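PDB 1QYD: pinoresinol-lariciresinol reductase from Thuja plicata, which uses NADPH to reduce pinoresinol to lariciresinol and then lariciresinol to secoisolariciresinol, two successive enantioselective steps of lignan biosynthesis. Local coordinates for residues 212-223 with 284-294. Sequence-based numbering, arbitrary orientation.
Sequences QTLNKTMYIRPP and FEIGPNAIEAT
T217 to Y219 and A290 to E292 run side by side as parallel β-strands, 290-292 lying next to the central strand 217-219 of a small sheet whose third member is 154-156, apart from the five-stranded parallel sheet of this NmrA-type, Rossmann-related reductase. I291 is bonded through N to T217 O (2.7 Å) and through O to Y219 N (2.9 Å); Y219 O then takes A293 N, carrying the pairing into the first turn of helix 293-296.

E292 ends the strand and is the N-cap of that helix. CG stands anti to the backbone N (chi1 -162°) and the chain bends at chi2, bringing OE1 to three donors: R221 N (2.9 Å) and T294 N (2.8 Å), both from out of the carboxylate plane, and T294 OG1 on the syn lone pair. A carboxylate suits a site where N-H groups converge at a helix start; an alanine here would probably leave R221 N, T294 N and T294 OG1 without this acceptor and remove the side-chain cap of the first turn.

Apolar contacts form on both faces of the strand pair. Small A293 lets M218 SD and I220 CG1 close on its CB, each at 3.7 Å, while I291 CD1 lies against K216 CB. On the face of T217 and Y219, the flat Y219 ring packs along its CD2-CE2 side against I286 CG1 and A290 CB; its CZ and OH come to F284 CE2, the two rings inclined at 51°.

R221 contributes charge and reach. Its extended chain places NH2 over one face of the F284 ring, toward the rim, the guanidinium plane inclined 41° to it in an off-centre cation-pi contact, with Y282 as a second aromatic partner. NH2 also bonds to L281 O. End-on, NH1 and NH2 both grip F284 O in the guanidinium plane, NH1 the closer at 3.0 Å and nearly in line with the carbonyl, NH2 from above the carbonyl plane.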
loop_
_atom_site.group_PDB
_atom_site.type_symbol
_atom_site.label_atom_id
_atom_site.label_comp_id
_atom_site.label_asym_id
_atom_site.label_seq_id
_atom_site.Cartn_x
_atom_site.Cartn_y
_atom_site.Cartn_z
ATOM N N GLN A 212 -25.545 11.154 -21.468
ATOM C CA GLN A 212 -24.673 10.295 -22.240
ATOM C C GLN A 212 -23.462 9.765 -21.485
ATOM O O GLN A 212 -23.021 8.666 -21.803
ATOM C CB GLN A 212 -24.144 11.033 -23.457
ATOM C CG GLN A 212 -25.205 11.575 -24.395
ATOM C CD GLN A 212 -24.785 11.434 -25.850
ATOM O OE1 GLN A 212 -24.615 12.419 -26.576
ATOM N NE2 GLN A 212 -24.611 10.182 -26.296
ATOM N N THR A 213 -22.857 10.496 -20.528
ATOM C CA THR A 213 -21.674 9.986 -19.845
ATOM C C THR A 213 -21.983 9.225 -18.567
ATOM O O THR A 213 -21.109 8.853 -17.774
ATOM C CB THR A 213 -20.697 11.160 -19.575
ATOM O OG1 THR A 213 -21.308 12.133 -18.761
ATOM C CG2 THR A 213 -20.324 11.821 -20.865
ATOM N N LEU A 214 -23.280 8.926 -18.471
ATOM C CA LEU A 214 -23.879 8.214 -17.357
ATOM C C LEU A 214 -23.525 6.734 -17.308
ATOM O O LEU A 214 -23.989 5.923 -18.127
ATOM C CB LEU A 214 -25.376 8.367 -17.454
ATOM C CG LEU A 214 -26.202 8.817 -16.272
ATOM C CD1 LEU A 214 -27.599 9.024 -16.841
ATOM C CD2 LEU A 214 -26.120 7.844 -15.088
ATOM N N ASN A 215 -22.712 6.403 -16.298
ATOM C CA ASN A 215 -22.180 5.068 -16.025
ATOM C C ASN A 215 -21.180 4.539 -17.049
ATOM O O ASN A 215 -20.627 3.443 -16.921
ATOM C CB ASN A 215 -23.336 4.044 -15.858
ATOM C CG ASN A 215 -24.205 4.245 -14.608
ATOM O OD1 ASN A 215 -23.757 4.517 -13.496
ATOM N ND2 ASN A 215 -25.514 4.086 -14.745
ATOM N N LYS A 216 -20.904 5.394 -18.038
ATOM C CA LYS A 216 -19.954 5.198 -19.113
ATOM C C LYS A 216 -18.549 5.718 -18.787
ATOM O O LYS A 216 -18.364 6.641 -17.976
ATOM C CB LYS A 216 -20.478 5.904 -20.351
ATOM C CG LYS A 216 -21.598 5.226 -21.129
ATOM C CD LYS A 216 -21.766 5.975 -22.448
ATOM C CE LYS A 216 -22.626 5.266 -23.498
ATOM N NZ LYS A 216 -22.869 6.076 -24.684
ATOM N N THR A 217 -17.533 5.099 -19.439
ATOM C CA THR A 217 -16.131 5.533 -19.323
ATOM C C THR A 217 -15.917 6.610 -20.380
ATOM O O THR A 217 -16.361 6.455 -21.518
ATOM C CB THR A 217 -15.124 4.364 -19.553
ATOM O OG1 THR A 217 -15.423 3.344 -18.577
ATOM C CG2 THR A 217 -13.672 4.793 -19.371
ATOM N N MET A 218 -15.303 7.746 -20.011
ATOM C CA MET A 218 -15.089 8.844 -20.937
ATOM C C MET A 218 -13.630 8.899 -21.283
ATOM O O MET A 218 -12.816 9.272 -20.444
ATOM C CB MET A 218 -15.494 10.182 -20.326
ATOM C CG MET A 218 -15.376 11.238 -21.400
ATOM S SD MET A 218 -15.339 12.900 -20.726
ATOM C CE MET A 218 -16.691 13.436 -21.679
ATOM N N TYR A 219 -13.298 8.495 -22.505
ATOM C CA TYR A 219 -11.934 8.536 -23.023
ATOM C C TYR A 219 -11.674 9.889 -23.684
ATOM O O TYR A 219 -12.542 10.452 -24.347
ATOM C CB TYR A 219 -11.722 7.433 -24.058
ATOM C CG TYR A 219 -11.831 5.994 -23.553
ATOM C CD1 TYR A 219 -10.863 5.479 -22.698
ATOM C CD2 TYR A 219 -12.891 5.173 -23.947
ATOM C CE1 TYR A 219 -10.958 4.157 -22.246
ATOM C CE2 TYR A 219 -12.990 3.858 -23.498
ATOM C CZ TYR A 219 -12.022 3.355 -22.650
ATOM O OH TYR A 219 -12.101 2.048 -22.208
ATOM N N ILE A 220 -10.525 10.519 -23.464
ATOM C CA ILE A 220 -10.196 11.719 -24.217
ATOM C C ILE A 220 -9.129 11.124 -25.134
ATOM O O ILE A 220 -8.118 10.539 -24.698
ATOM C CB ILE A 220 -9.614 12.812 -23.321
ATOM C CG1 ILE A 220 -10.431 13.074 -22.059
ATOM C CG2 ILE A 220 -9.610 14.065 -24.177
ATOM C CD1 ILE A 220 -10.093 14.334 -21.242
ATOM N N ARG A 221 -9.486 11.172 -26.433
ATOM C CA ARG A 221 -8.663 10.600 -27.499
ATOM C C ARG A 221 -8.505 11.593 -28.618
ATOM O O ARG A 221 -8.948 11.271 -29.723
ATOM C CB ARG A 221 -9.310 9.310 -28.067
ATOM C CG ARG A 221 -8.849 8.066 -27.365
ATOM C CD ARG A 221 -9.399 6.807 -27.974
ATOM N NE ARG A 221 -8.770 5.686 -27.282
ATOM C CZ ARG A 221 -9.075 4.402 -27.514
ATOM N NH1 ARG A 221 -9.994 4.001 -28.400
ATOM N NH2 ARG A 221 -8.393 3.487 -26.850
ATOM N N PRO A 222 -7.944 12.812 -28.439
ATOM C CA PRO A 222 -8.164 13.934 -29.343
ATOM C C PRO A 222 -7.437 13.527 -30.586
ATOM O O PRO A 222 -6.288 13.097 -30.502
ATOM C CB PRO A 222 -7.561 15.120 -28.726
ATOM C CG PRO A 222 -7.319 14.673 -27.321
ATOM C CD PRO A 222 -6.977 13.195 -27.430
ATOM N N PRO A 223 -8.138 13.530 -31.725
ATOM C CA PRO A 223 -7.681 12.883 -32.960
ATOM C C PRO A 223 -6.215 13.201 -33.312
ATOM O O PRO A 223 -5.367 12.308 -33.443
ATOM C CB PRO A 223 -8.691 13.378 -33.965
ATOM C CG PRO A 223 -9.946 13.692 -33.155
ATOM C CD PRO A 223 -9.372 14.304 -31.917
ATOM N N PHE A 284 -7.117 -0.480 -28.273
ATOM C CA PHE A 284 -8.425 -1.084 -28.045
ATOM C C PHE A 284 -9.575 -0.198 -28.485
ATOM O O PHE A 284 -9.517 1.017 -28.689
ATOM C CB PHE A 284 -8.621 -1.448 -26.541
ATOM C CG PHE A 284 -8.488 -0.241 -25.636
ATOM C CD1 PHE A 284 -7.249 0.042 -25.083
ATOM C CD2 PHE A 284 -9.571 0.609 -25.438
ATOM C CE1 PHE A 284 -7.094 1.202 -24.332
ATOM C CE2 PHE A 284 -9.410 1.758 -24.690
ATOM C CZ PHE A 284 -8.172 2.065 -24.133
ATOM N N GLU A 285 -10.662 -0.949 -28.460
ATOM C CA GLU A 285 -11.987 -0.535 -28.833
ATOM C C GLU A 285 -12.603 0.435 -27.885
ATOM O O GLU A 285 -12.239 0.442 -26.710
ATOM C CB GLU A 285 -12.872 -1.782 -28.935
ATOM C CG GLU A 285 -12.572 -2.971 -27.979
ATOM C CD GLU A 285 -12.734 -2.758 -26.475
ATOM O OE1 GLU A 285 -12.007 -3.386 -25.696
ATOM O OE2 GLU A 285 -13.603 -1.979 -26.076
ATOM N N ILE A 286 -13.517 1.279 -28.346
ATOM C CA ILE A 286 -14.241 2.030 -27.346
ATOM C C ILE A 286 -15.486 1.182 -27.225
ATOM O O ILE A 286 -15.562 0.417 -26.253
ATOM C CB ILE A 286 -14.519 3.515 -27.801
ATOM C CG1 ILE A 286 -13.219 4.253 -27.526
ATOM C CG2 ILE A 286 -15.639 4.239 -27.031
ATOM C CD1 ILE A 286 -13.206 5.742 -27.844
ATOM N N GLY A 287 -16.399 1.237 -28.218
ATOM C CA GLY A 287 -17.669 0.514 -28.194
ATOM C C GLY A 287 -18.492 0.761 -26.928
ATOM O O GLY A 287 -18.296 1.755 -26.236
ATOM N N PRO A 288 -19.329 -0.190 -26.508
ATOM C CA PRO A 288 -20.634 0.019 -25.832
ATOM C C PRO A 288 -20.850 0.748 -24.472
ATOM O O PRO A 288 -21.818 1.512 -24.362
ATOM C CB PRO A 288 -21.206 -1.377 -25.782
ATOM C CG PRO A 288 -20.270 -2.226 -26.588
ATOM C CD PRO A 288 -18.923 -1.582 -26.441
ATOM N N ASN A 289 -20.020 0.495 -23.424
ATOM C CA ASN A 289 -20.061 1.103 -22.082
ATOM C C ASN A 289 -18.931 2.137 -21.942
ATOM O O ASN A 289 -18.095 2.106 -21.027
ATOM C CB ASN A 289 -19.904 0.002 -20.969
ATOM C CG ASN A 289 -21.154 -0.632 -20.315
ATOM O OD1 ASN A 289 -21.613 -0.209 -19.247
ATOM N ND2 ASN A 289 -21.734 -1.704 -20.868
ATOM N N ALA A 290 -18.940 3.096 -22.882
ATOM C CA ALA A 290 -17.928 4.129 -23.011
ATOM C C ALA A 290 -18.239 5.187 -24.050
ATOM O O ALA A 290 -19.143 4.986 -24.850
ATOM C CB ALA A 290 -16.597 3.524 -23.403
ATOM N N ILE A 291 -17.545 6.343 -23.995
ATOM C CA ILE A 291 -17.607 7.421 -24.984
ATOM C C ILE A 291 -16.235 8.085 -25.197
ATOM O O ILE A 291 -15.246 7.713 -24.562
ATOM C CB ILE A 291 -18.584 8.626 -24.648
ATOM C CG1 ILE A 291 -18.386 9.187 -23.259
ATOM C CG2 ILE A 291 -19.974 8.176 -24.913
ATOM C CD1 ILE A 291 -18.798 8.373 -22.051
ATOM N N GLU A 292 -16.148 9.056 -26.127
ATOM C CA GLU A 292 -14.947 9.843 -26.375
ATOM C C GLU A 292 -15.269 11.309 -26.051
ATOM O O GLU A 292 -16.244 11.871 -26.557
ATOM C CB GLU A 292 -14.538 9.708 -27.840
ATOM C CG GLU A 292 -13.100 10.094 -28.216
ATOM C CD GLU A 292 -12.723 11.572 -28.308
ATOM O OE1 GLU A 292 -12.104 12.097 -27.375
ATOM O OE2 GLU A 292 -13.025 12.182 -29.330
ATOM N N ALA A 293 -14.434 11.976 -25.250
ATOM C CA ALA A 293 -14.669 13.336 -24.831
ATOM C C ALA A 293 -14.744 14.389 -25.901
ATOM O O ALA A 293 -15.539 15.314 -25.789
ATOM C CB ALA A 293 -13.599 13.745 -23.873
ATOM N N THR A 294 -13.954 14.215 -26.964
ATOM C CA THR A 294 -13.851 15.178 -28.067
ATOM C C THR A 294 -14.955 15.072 -29.098
ATOM O O THR A 294 -15.325 16.100 -29.664
ATOM C CB THR A 294 -12.491 15.011 -28.724
ATOM O OG1 THR A 294 -11.592 15.150 -27.631
ATOM C CG2 THR A 294 -12.178 15.971 -29.855
#